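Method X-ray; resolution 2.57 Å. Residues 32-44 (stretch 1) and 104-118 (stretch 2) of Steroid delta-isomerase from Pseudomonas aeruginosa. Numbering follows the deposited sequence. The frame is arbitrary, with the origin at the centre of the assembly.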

# COMPACT_ATOMS: atom_id res chain seq x y z
N ARG B 32 16.62 6.06 -26.06
CA ARG B 32 17.57 7.02 -26.61
C ARG B 32 17.83 8.17 -25.62
O ARG B 32 18.96 8.65 -25.54
CB ARG B 32 17.02 7.58 -27.94
CG ARG B 32 18.07 8.15 -28.89
CD ARG B 32 17.52 9.34 -29.67
N LEU B 33 16.78 8.60 -24.89
CA LEU B 33 16.83 9.71 -23.93
C LEU B 33 17.42 9.31 -22.58
O LEU B 33 17.76 10.20 -21.78
CB LEU B 33 15.43 10.35 -23.73
CG LEU B 33 14.62 10.70 -25.01
CD1 LEU B 33 13.29 11.27 -24.66
CD2 LEU B 33 15.37 11.67 -25.90
N LEU B 34 17.51 7.99 -22.32
CA LEU B 34 17.99 7.46 -21.04
C LEU B 34 19.47 7.17 -21.00
O LEU B 34 20.06 6.75 -22.01
CB LEU B 34 17.23 6.19 -20.66
CG LEU B 34 15.73 6.27 -20.52
CD1 LEU B 34 15.15 4.88 -20.38
CD2 LEU B 34 15.33 7.14 -19.35
N HIS B 35 20.08 7.35 -19.80
CA HIS B 35 21.48 7.01 -19.57
C HIS B 35 21.45 5.49 -19.45
O HIS B 35 20.48 4.98 -18.90
CB HIS B 35 22.00 7.64 -18.26
CG HIS B 35 23.46 7.42 -18.03
ND1 HIS B 35 23.92 6.25 -17.46
CD2 HIS B 35 24.52 8.20 -18.34
CE1 HIS B 35 25.24 6.36 -17.42
NE2 HIS B 35 25.65 7.52 -17.95
N PRO B 36 22.45 4.73 -19.95
CA PRO B 36 22.39 3.26 -19.81
C PRO B 36 22.11 2.78 -18.39
O PRO B 36 21.41 1.79 -18.21
CB PRO B 36 23.76 2.80 -20.30
CG PRO B 36 24.60 4.03 -20.34
CD PRO B 36 23.67 5.14 -20.67
N ASP B 37 22.63 3.50 -17.39
CA ASP B 37 22.48 3.17 -15.98
C ASP B 37 21.43 4.02 -15.29
O ASP B 37 21.48 4.16 -14.06
CB ASP B 37 23.85 3.32 -15.28
CG ASP B 37 24.97 2.49 -15.89
OD1 ASP B 37 24.69 1.34 -16.32
OD2 ASP B 37 26.12 2.97 -15.90
N ALA B 38 20.47 4.56 -16.05
CA ALA B 38 19.38 5.39 -15.52
C ALA B 38 18.61 4.66 -14.41
O ALA B 38 18.47 3.44 -14.45
CB ALA B 38 18.44 5.83 -16.63
N VAL B 39 18.17 5.42 -13.42
CA VAL B 39 17.44 4.93 -12.25
C VAL B 39 16.01 5.48 -12.21
O VAL B 39 15.78 6.66 -12.48
CB VAL B 39 18.27 5.28 -11.00
CG1 VAL B 39 17.40 5.55 -9.78
CG2 VAL B 39 19.30 4.20 -10.71
N PHE B 40 15.05 4.59 -11.88
CA PHE B 40 13.65 4.97 -11.72
C PHE B 40 13.24 4.76 -10.27
O PHE B 40 13.37 3.65 -9.74
CB PHE B 40 12.72 4.21 -12.68
CG PHE B 40 11.25 4.57 -12.51
CD1 PHE B 40 10.73 5.71 -13.09
CD2 PHE B 40 10.40 3.75 -11.78
CE1 PHE B 40 9.38 6.04 -12.94
CE2 PHE B 40 9.06 4.09 -11.60
CZ PHE B 40 8.56 5.23 -12.19
N ARG B 41 12.76 5.84 -9.63
CA ARG B 41 12.29 5.82 -8.23
C ARG B 41 10.78 5.88 -8.22
O ARG B 41 10.17 6.91 -8.51
CB ARG B 41 12.95 6.94 -7.40
CG ARG B 41 14.45 6.83 -7.43
CD ARG B 41 15.18 7.84 -6.60
NE ARG B 41 16.61 7.80 -6.91
CZ ARG B 41 17.47 6.92 -6.42
NH1 ARG B 41 17.06 6.00 -5.55
NH2 ARG B 41 18.75 6.95 -6.78
N SER B 42 10.18 4.71 -7.98
CA SER B 42 8.74 4.48 -7.98
C SER B 42 8.00 5.23 -6.87
O SER B 42 8.48 5.29 -5.74
CB SER B 42 8.45 2.98 -7.87
OG SER B 42 7.08 2.69 -8.04
N PRO B 43 6.78 5.75 -7.14
CA PRO B 43 6.00 6.35 -6.04
C PRO B 43 5.54 5.28 -5.04
O PRO B 43 5.13 5.62 -3.93
CB PRO B 43 4.80 6.97 -6.77
CG PRO B 43 4.65 6.17 -8.02
CD PRO B 43 6.03 5.78 -8.42
N MSE B 44 5.62 3.99 -5.44
CA MSE B 44 5.17 2.83 -4.70
C MSE B 44 6.22 2.18 -3.82
O MSE B 44 5.88 1.74 -2.72
CB MSE B 44 4.65 1.78 -5.70
CG MSE B 44 3.26 2.08 -6.25
SE MSE B 44 1.90 2.07 -4.82
CE MSE B 44 1.94 0.21 -4.28
N PHE B 104 19.11 15.20 -15.30
CA PHE B 104 19.85 14.93 -16.52
C PHE B 104 21.37 15.07 -16.30
O PHE B 104 21.80 15.75 -15.36
CB PHE B 104 19.43 15.94 -17.58
CG PHE B 104 17.97 16.01 -17.92
CD1 PHE B 104 17.43 15.21 -18.91
CD2 PHE B 104 17.15 16.94 -17.30
CE1 PHE B 104 16.08 15.30 -19.24
CE2 PHE B 104 15.80 17.04 -17.64
CZ PHE B 104 15.28 16.22 -18.61
N ASP B 105 22.18 14.46 -17.18
CA ASP B 105 23.64 14.65 -17.09
C ASP B 105 24.08 15.79 -18.03
O ASP B 105 23.22 16.43 -18.63
CB ASP B 105 24.42 13.34 -17.33
CG ASP B 105 24.29 12.67 -18.69
OD1 ASP B 105 23.86 13.34 -19.66
OD2 ASP B 105 24.70 11.51 -18.81
N ASP B 106 25.41 16.05 -18.14
CA ASP B 106 25.99 17.11 -18.97
C ASP B 106 25.59 16.93 -20.44
O ASP B 106 25.44 17.93 -21.15
CB ASP B 106 27.53 17.03 -18.91
CG ASP B 106 28.19 17.47 -17.63
OD1 ASP B 106 27.58 18.26 -16.89
OD2 ASP B 106 29.37 17.10 -17.41
N ASP B 107 25.45 15.67 -20.88
CA ASP B 107 25.12 15.30 -22.25
C ASP B 107 23.60 15.30 -22.53
O ASP B 107 23.20 15.06 -23.67
CB ASP B 107 25.81 13.96 -22.66
CG ASP B 107 27.31 13.91 -22.43
OD1 ASP B 107 28.01 14.87 -22.83
OD2 ASP B 107 27.80 12.91 -21.84
N GLY B 108 22.80 15.63 -21.52
CA GLY B 108 21.35 15.69 -21.60
C GLY B 108 20.61 14.37 -21.40
O GLY B 108 19.40 14.32 -21.60
N ARG B 109 21.33 13.30 -21.01
CA ARG B 109 20.73 11.98 -20.80
C ARG B 109 20.00 11.97 -19.45
O ARG B 109 20.52 12.52 -18.47
CB ARG B 109 21.80 10.89 -20.76
CG ARG B 109 22.73 10.86 -21.95
CD ARG B 109 23.66 9.67 -21.83
NE ARG B 109 24.82 9.83 -22.70
CZ ARG B 109 25.96 10.40 -22.32
NH1 ARG B 109 26.11 10.83 -21.08
NH2 ARG B 109 26.95 10.53 -23.19
N ILE B 110 18.83 11.29 -19.40
CA ILE B 110 18.06 11.12 -18.16
C ILE B 110 18.84 10.14 -17.30
O ILE B 110 19.13 9.04 -17.77
CB ILE B 110 16.60 10.65 -18.43
CG1 ILE B 110 15.78 11.72 -19.21
CG2 ILE B 110 15.90 10.24 -17.10
CD1 ILE B 110 14.47 11.22 -19.87
N VAL B 111 19.19 10.53 -16.06
CA VAL B 111 19.94 9.71 -15.10
C VAL B 111 19.07 9.25 -13.91
O VAL B 111 19.25 8.15 -13.40
CB VAL B 111 21.29 10.31 -14.64
CG1 VAL B 111 22.22 10.52 -15.83
CG2 VAL B 111 21.12 11.62 -13.86
N ASP B 112 18.14 10.09 -13.48
CA ASP B 112 17.24 9.79 -12.37
C ASP B 112 15.81 10.27 -12.72
O ASP B 112 15.60 11.42 -13.11
CB ASP B 112 17.77 10.44 -11.08
CG ASP B 112 17.16 9.90 -9.80
OD1 ASP B 112 16.11 10.43 -9.37
OD2 ASP B 112 17.77 9.01 -9.18
N PHE B 113 14.84 9.38 -12.60
CA PHE B 113 13.45 9.69 -12.86
C PHE B 113 12.67 9.24 -11.64
O PHE B 113 12.50 8.04 -11.42
CB PHE B 113 12.97 8.97 -14.11
CG PHE B 113 11.76 9.59 -14.78
CD1 PHE B 113 10.54 9.68 -14.11
CD2 PHE B 113 11.81 10.01 -16.10
CE1 PHE B 113 9.42 10.22 -14.73
CE2 PHE B 113 10.68 10.55 -16.73
CZ PHE B 113 9.49 10.64 -16.04
N GLU B 114 12.23 10.22 -10.84
CA GLU B 114 11.49 10.01 -9.60
C GLU B 114 10.06 10.50 -9.73
O GLU B 114 9.82 11.65 -10.09
CB GLU B 114 12.24 10.73 -8.49
CG GLU B 114 11.73 10.47 -7.09
CD GLU B 114 12.60 11.07 -6.01
OE1 GLU B 114 13.62 11.71 -6.34
OE2 GLU B 114 12.24 10.92 -4.82
N VAL B 115 9.10 9.61 -9.44
CA VAL B 115 7.67 9.94 -9.51
C VAL B 115 7.06 9.94 -8.11
O VAL B 115 7.41 9.09 -7.29
CB VAL B 115 6.92 8.97 -10.48
CG1 VAL B 115 5.42 9.28 -10.55
CG2 VAL B 115 7.54 8.98 -11.87
N MSE B 116 6.17 10.91 -7.82
CA MSE B 116 5.37 10.99 -6.58
C MSE B 116 3.92 11.25 -7.01
O MSE B 116 3.66 11.97 -7.98
CB MSE B 116 5.82 12.11 -5.64
CG MSE B 116 7.29 12.04 -5.27
SE MSE B 116 7.69 13.24 -3.82
CE MSE B 116 9.63 13.18 -4.00
N VAL B 117 2.99 10.64 -6.31
CA VAL B 117 1.56 10.75 -6.58
C VAL B 117 0.85 11.02 -5.26
O VAL B 117 1.34 10.61 -4.20
CB VAL B 117 1.06 9.46 -7.34
CG1 VAL B 117 -0.45 9.23 -7.17
CG2 VAL B 117 1.43 9.52 -8.83
N ARG B 118 -0.24 11.79 -5.31
CA ARG B 118 -1.14 12.10 -4.19
C ARG B 118 -2.60 12.15 -4.73
O ARG B 118 -2.78 12.49 -5.91
CB ARG B 118 -0.73 13.40 -3.47
CG ARG B 118 -0.84 14.67 -4.31
CD ARG B 118 -0.84 15.90 -3.41
NE ARG B 118 -2.09 16.02 -2.66
CZ ARG B 118 -3.18 16.62 -3.13
NH1 ARG B 118 -3.17 17.18 -4.33
NH2 ARG B 118 -4.27 16.69 -2.39

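The apolar centre of this contact lies on the sheet face that carries Leu 34, Phe 40, Ile 110 and Phe 113. The CA-to-CB bond of Phe 40 points to this face, but with chi1 in t the end of its side chain comes nearer the second stretch, bringing CE1 to 4.0 Å from Phe 113 CD1 and 3.6 Å from Val 115 CG2. Nearer the start of both stretches, Ile 110 meets two leucines: its CB lies 3.8 Å from Leu 34 CD2, and its CD1 lies 4.1 Å from Leu 33 CB. At the far end Pro 43 points toward the second stretch and sets its CD 3.9 Å from Val 115 CB. These buried residues, backbone included, account for nearly half of the 820 Å² covered between the stretches.

Beneath this packing runs a parallel ladder. Strands 38-41 and 110-118 lie 4.6 Å apart at closest approach, with their directions only 5° apart, and Val 39, Phe 40 and Arg 41 pair with Asp 112, Phe 113 and Glu 114. As is usual for parallel strands, each bonding residue of one strand reaches two residues of the other: Val 39 N donates to Val 111 O (2.9 Å) and Val 39 O accepts from Phe 113 N (2.9 Å), then Arg 41 N donates to Phe 113 O (2.8 Å) and Arg 41 O accepts from Val 115 N (3.0 Å). Phe 40 CA adds a CA-H...O contact to Phe 113 O at 3.3 Å. The ladder stops at Pro 43, whose N is 3.4 Å from Val 115 O but has no hydrogen to share.

A separate parallel bridge joins Leu 34 to Ile 110. Ile 110 N donates almost linearly to Leu 33 O (2.8 Å), and His 35 N donates to Ile 110 O (2.8 Å). Between the two bridged segments the first stretch turns a corner in a type I turn from His 35 to Ala 38, closed by Ala 38 N to His 35 O at 2.9 Å.

Polar chemistry marks the opposite face and the edge. Arg 41 and Asp 112 project on the face shared with Val 39 and Glu 114, where Arg 41 NE forms a salt bridge to Asp 112 OD2 at 2.8 Å; NH2 of Arg 41 adds a weak hydrogen bond to the same OD2 at 3.3 Å. By the turn, Asp 105 OD2 approaches the edge of the His 35 ring, 3.3 Å from CD2, while also bridging to Arg 109 NH1 at 2.8 Å.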